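PDB 3G8K: lectin-related NK cell receptor LY49L1 from Mus musculus, which probably serves as a natural killer cell surface receptor that recognises MHC class I molecules through its C-type lectin-like domain. Local coordinates for residues 61-65 and 115-120. The protein carries 1 engineered substitution. Residues are numbered along the deposited sequence; the frame is centred on the assembly and turned at random.
Sequences DSYWI and KSFICI. Engineered in segment 61-65: Tyr-63 (natural residue Cys).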
ATOM      1  N   ASP A  61       8.403   3.339  -9.487  1.00 34.73           N
ATOM      2  CA  ASP A  61       9.832   3.509  -9.327  1.00 32.82           C
ATOM      3  C   ASP A  61      10.389   2.153  -9.565  1.00 31.03           C
ATOM      4  O   ASP A  61       9.637   1.230  -9.980  1.00 30.56           O
ATOM      5  CB  ASP A  61      10.258   4.120  -7.948  1.00 34.35           C
ATOM      6  CG  ASP A  61      11.524   4.948  -8.042  1.00 35.61           C
ATOM      7  OD1 ASP A  61      12.221   4.784  -9.075  1.00 37.94           O
ATOM      8  OD2 ASP A  61      11.842   5.788  -7.140  1.00 40.13           O
ATOM      9  N   SER A  62      11.705   2.051  -9.368  1.00 28.47           N
ATOM     10  CA  SER A  62      12.478   0.818  -9.541  1.00 26.49           C
ATOM     11  C   SER A  62      13.109   0.420  -8.206  1.00 25.64           C
ATOM     12  O   SER A  62      13.646   1.252  -7.488  1.00 24.64           O
ATOM     13  CB  SER A  62      13.499   1.017 -10.609  1.00 26.03           C
ATOM     14  OG  SER A  62      12.833   0.799 -11.825  1.00 28.95           O
ATOM     15  N   TYR A  63      12.936  -0.850  -7.853  1.00 22.69           N
ATOM     16  CA  TYR A  63      13.211  -1.388  -6.524  1.00 21.48           C
ATOM     17  C   TYR A  63      14.110  -2.574  -6.606  1.00 20.12           C
ATOM     18  O   TYR A  63      13.808  -3.562  -7.346  1.00 17.99           O
ATOM     19  CB  TYR A  63      11.897  -1.843  -5.801  1.00 21.56           C
ATOM     20  CG  TYR A  63      10.888  -0.736  -5.691  1.00 24.63           C
ATOM     21  CD1 TYR A  63      10.889   0.111  -4.589  1.00 24.66           C
ATOM     22  CD2 TYR A  63       9.936  -0.507  -6.689  1.00 26.43           C
ATOM     23  CE1 TYR A  63       9.989   1.160  -4.470  1.00 27.28           C
ATOM     24  CE2 TYR A  63       9.025   0.551  -6.584  1.00 27.28           C
ATOM     25  CZ  TYR A  63       9.059   1.376  -5.451  1.00 27.49           C
ATOM     26  OH  TYR A  63       8.151   2.424  -5.310  1.00 27.36           O
ATOM     27  N   TRP A  64      15.153  -2.580  -5.807  1.00 20.11           N
ATOM     28  CA  TRP A  64      15.950  -3.854  -5.701  1.00 21.56           C
ATOM     29  C   TRP A  64      15.187  -4.917  -4.986  1.00 21.66           C
ATOM     30  O   TRP A  64      14.486  -4.619  -4.051  1.00 21.12           O
ATOM     31  CB  TRP A  64      17.237  -3.610  -4.908  1.00 20.41           C
ATOM     32  CG  TRP A  64      18.406  -2.919  -5.614  1.00 19.10           C
ATOM     33  CD1 TRP A  64      19.143  -1.778  -5.075  1.00 16.28           C
ATOM     34  CD2 TRP A  64      18.997  -3.163  -6.919  1.00 18.38           C
ATOM     35  NE1 TRP A  64      20.073  -1.397  -5.987  1.00 18.49           N
ATOM     36  CE2 TRP A  64      20.065  -2.221  -7.082  1.00 19.16           C
ATOM     37  CE3 TRP A  64      18.780  -4.083  -7.938  1.00 19.85           C
ATOM     38  CZ2 TRP A  64      20.865  -2.211  -8.210  1.00 23.44           C
ATOM     39  CZ3 TRP A  64      19.565  -4.048  -9.046  1.00 17.92           C
ATOM     40  CH2 TRP A  64      20.601  -3.176  -9.185  1.00 20.38           C
ATOM     41  N   ILE A  65      15.308  -6.182  -5.425  1.00 22.17           N
ATOM     42  CA  ILE A  65      14.620  -7.283  -4.789  1.00 21.79           C
ATOM     43  C   ILE A  65      15.696  -8.353  -4.645  1.00 21.86           C
ATOM     44  O   ILE A  65      16.814  -8.205  -5.177  1.00 23.14           O
ATOM     45  CB  ILE A  65      13.324  -7.823  -5.615  1.00 21.37           C
ATOM     46  CG1 ILE A  65      13.765  -8.476  -6.941  1.00 22.25           C
ATOM     47  CG2 ILE A  65      12.186  -6.697  -5.652  1.00 15.49           C
ATOM     48  CD1 ILE A  65      12.735  -8.751  -7.893  1.00 21.12           C
ATOM     49  N   LYS A 115      24.307   0.087  -9.153  1.00 23.76           N
ATOM     50  CA  LYS A 115      23.414   1.201  -9.171  1.00 24.84           C
ATOM     51  C   LYS A 115      22.612   1.188  -7.856  1.00 25.43           C
ATOM     52  O   LYS A 115      22.358   0.138  -7.289  1.00 24.87           O
ATOM     53  CB  LYS A 115      22.459   1.185 -10.395  1.00 24.48           C
ATOM     54  CG  LYS A 115      23.100   1.683 -11.645  1.00 24.44           C
ATOM     55  CD  LYS A 115      22.250   1.812 -12.835  1.00 23.59           C
ATOM     56  CE  LYS A 115      21.229   2.873 -12.811  1.00 20.30           C
ATOM     57  NZ  LYS A 115      21.793   4.239 -12.556  1.00 24.53           N
ATOM     58  N   SER A 116      22.157   2.367  -7.454  1.00 26.88           N
ATOM     59  CA  SER A 116      21.394   2.686  -6.245  1.00 26.53           C
ATOM     60  C   SER A 116      19.904   2.803  -6.635  1.00 27.44           C
ATOM     61  O   SER A 116      19.512   3.712  -7.415  1.00 28.15           O
ATOM     62  CB  SER A 116      21.926   4.041  -5.678  1.00 28.10           C
ATOM     63  OG  SER A 116      23.214   3.877  -5.080  1.00 28.93           O
ATOM     64  N   PHE A 117      19.092   1.823  -6.159  1.00 25.33           N
ATOM     65  CA  PHE A 117      17.607   1.789  -6.252  1.00 23.30           C
ATOM     66  C   PHE A 117      16.951   1.685  -4.833  1.00 22.19           C
ATOM     67  O   PHE A 117      17.630   1.387  -3.846  1.00 18.36           O
ATOM     68  CB  PHE A 117      17.143   0.629  -7.216  1.00 23.87           C
ATOM     69  CG  PHE A 117      17.628   0.839  -8.648  1.00 24.34           C
ATOM     70  CD1 PHE A 117      18.653   0.090  -9.174  1.00 27.69           C
ATOM     71  CD2 PHE A 117      17.081   1.837  -9.427  1.00 24.89           C
ATOM     72  CE1 PHE A 117      19.108   0.291 -10.479  1.00 23.46           C
ATOM     73  CE2 PHE A 117      17.556   2.066 -10.718  1.00 27.65           C
ATOM     74  CZ  PHE A 117      18.552   1.263 -11.239  1.00 25.84           C
ATOM     75  N   ILE A 118      15.661   2.008  -4.740  1.00 23.58           N
ATOM     76  CA  ILE A 118      14.889   1.816  -3.497  1.00 23.46           C
ATOM     77  C   ILE A 118      14.955   0.338  -3.103  1.00 24.27           C
ATOM     78  O   ILE A 118      14.721  -0.498  -3.921  1.00 24.38           O
ATOM     79  CB  ILE A 118      13.441   2.306  -3.612  1.00 25.56           C
ATOM     80  CG1 ILE A 118      13.366   3.834  -3.926  1.00 26.83           C
ATOM     81  CG2 ILE A 118      12.630   2.062  -2.264  1.00 24.79           C
ATOM     82  CD1 ILE A 118      14.138   4.671  -2.907  1.00 32.90           C
ATOM     83  N   CYS A 119      15.271   0.043  -1.849  1.00 24.17           N
ATOM     84  CA  CYS A 119      15.121  -1.338  -1.299  1.00 25.45           C
ATOM     85  C   CYS A 119      13.683  -1.649  -0.915  1.00 24.67           C
ATOM     86  O   CYS A 119      13.027  -0.906  -0.186  1.00 24.12           O
ATOM     87  CB  CYS A 119      16.066  -1.602  -0.083  1.00 22.93           C
ATOM     88  SG  CYS A 119      17.618  -0.647  -0.063  1.00 26.37           S
ATOM     89  N   ILE A 120      13.154  -2.752  -1.446  1.00 25.71           N
ATOM     90  CA  ILE A 120      11.945  -3.262  -0.855  1.00 25.37           C
ATOM     91  C   ILE A 120      12.331  -4.549  -0.104  1.00 26.14           C
ATOM     92  O   ILE A 120      12.889  -5.520  -0.713  1.00 25.21           O
ATOM     93  CB  ILE A 120      10.789  -3.429  -1.838  1.00 25.99           C
ATOM     94  CG1 ILE A 120       9.565  -4.006  -1.146  1.00 24.12           C
ATOM     95  CG2 ILE A 120      11.165  -4.339  -3.027  1.00 28.75           C
ATOM     96  CD1 ILE A 120       8.377  -4.119  -2.130  1.00 28.21           C
TER
HETATM   97  O   HOH W   1      15.052   3.994  -7.319  1.00 39.82           O
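Trp-64 N and Ile-118 O make the one cross-strand backbone bond of this parallel pair that is not weak, a useful example of how unevenly a short ladder can share out its polar atoms. Trp-64 N donates to Ile-118 O at 2.8 Å, and the same oxygen also receives a CA-H contact from Tyr-63. The flanking rungs are weak: Ile-118 N reaches Ser-62 O at 3.5 Å, and Ile-120 N meets Trp-64 O nearly straight (172°) but at the same long distance. Beside the weak Ser-62 rung a water bridges both backbone atoms, donating to Ser-62 O at 3.1 Å and accepting weakly from Ile-118 N; it also gives a weak bond to Asp-61 OD1. That carboxylate oxygen also takes the N-H of Ser-62.

With CG anti to its own carbonyl carbon (chi1 -78°), Trp-64 sends its indole back along residues 115-117, with Lys-115 O at the ring edge, near its plane. There NE1 makes weak hydrogen bonds to Lys-115 O (3.0 Å) and to Lys-26 O. Phe-117 closes one indole face, its CB over the five-membered ring and its CD1 edge against the six-membered ring, a T-shaped pair with planes at 81°. On the other side of the sheet, engineered Tyr-63 lies alongside Ile-118, whose CG2 touches the ring edge at CD1 (3.5 Å); the Tyr-63 hydroxyl is hydrogen-bonded to Pro-59 O. Beyond, the CG2 methyls of Ile-65 and Ile-120 meet.

Cys-119, beside Trp-64 in register, forms a disulfide with Cys-31 that ties strand 118-124 to helix 28-37. The parallel pairing of strands 62-70 and 118-124 itself belongs to the mixed sheet of the C-type lectin-like fold.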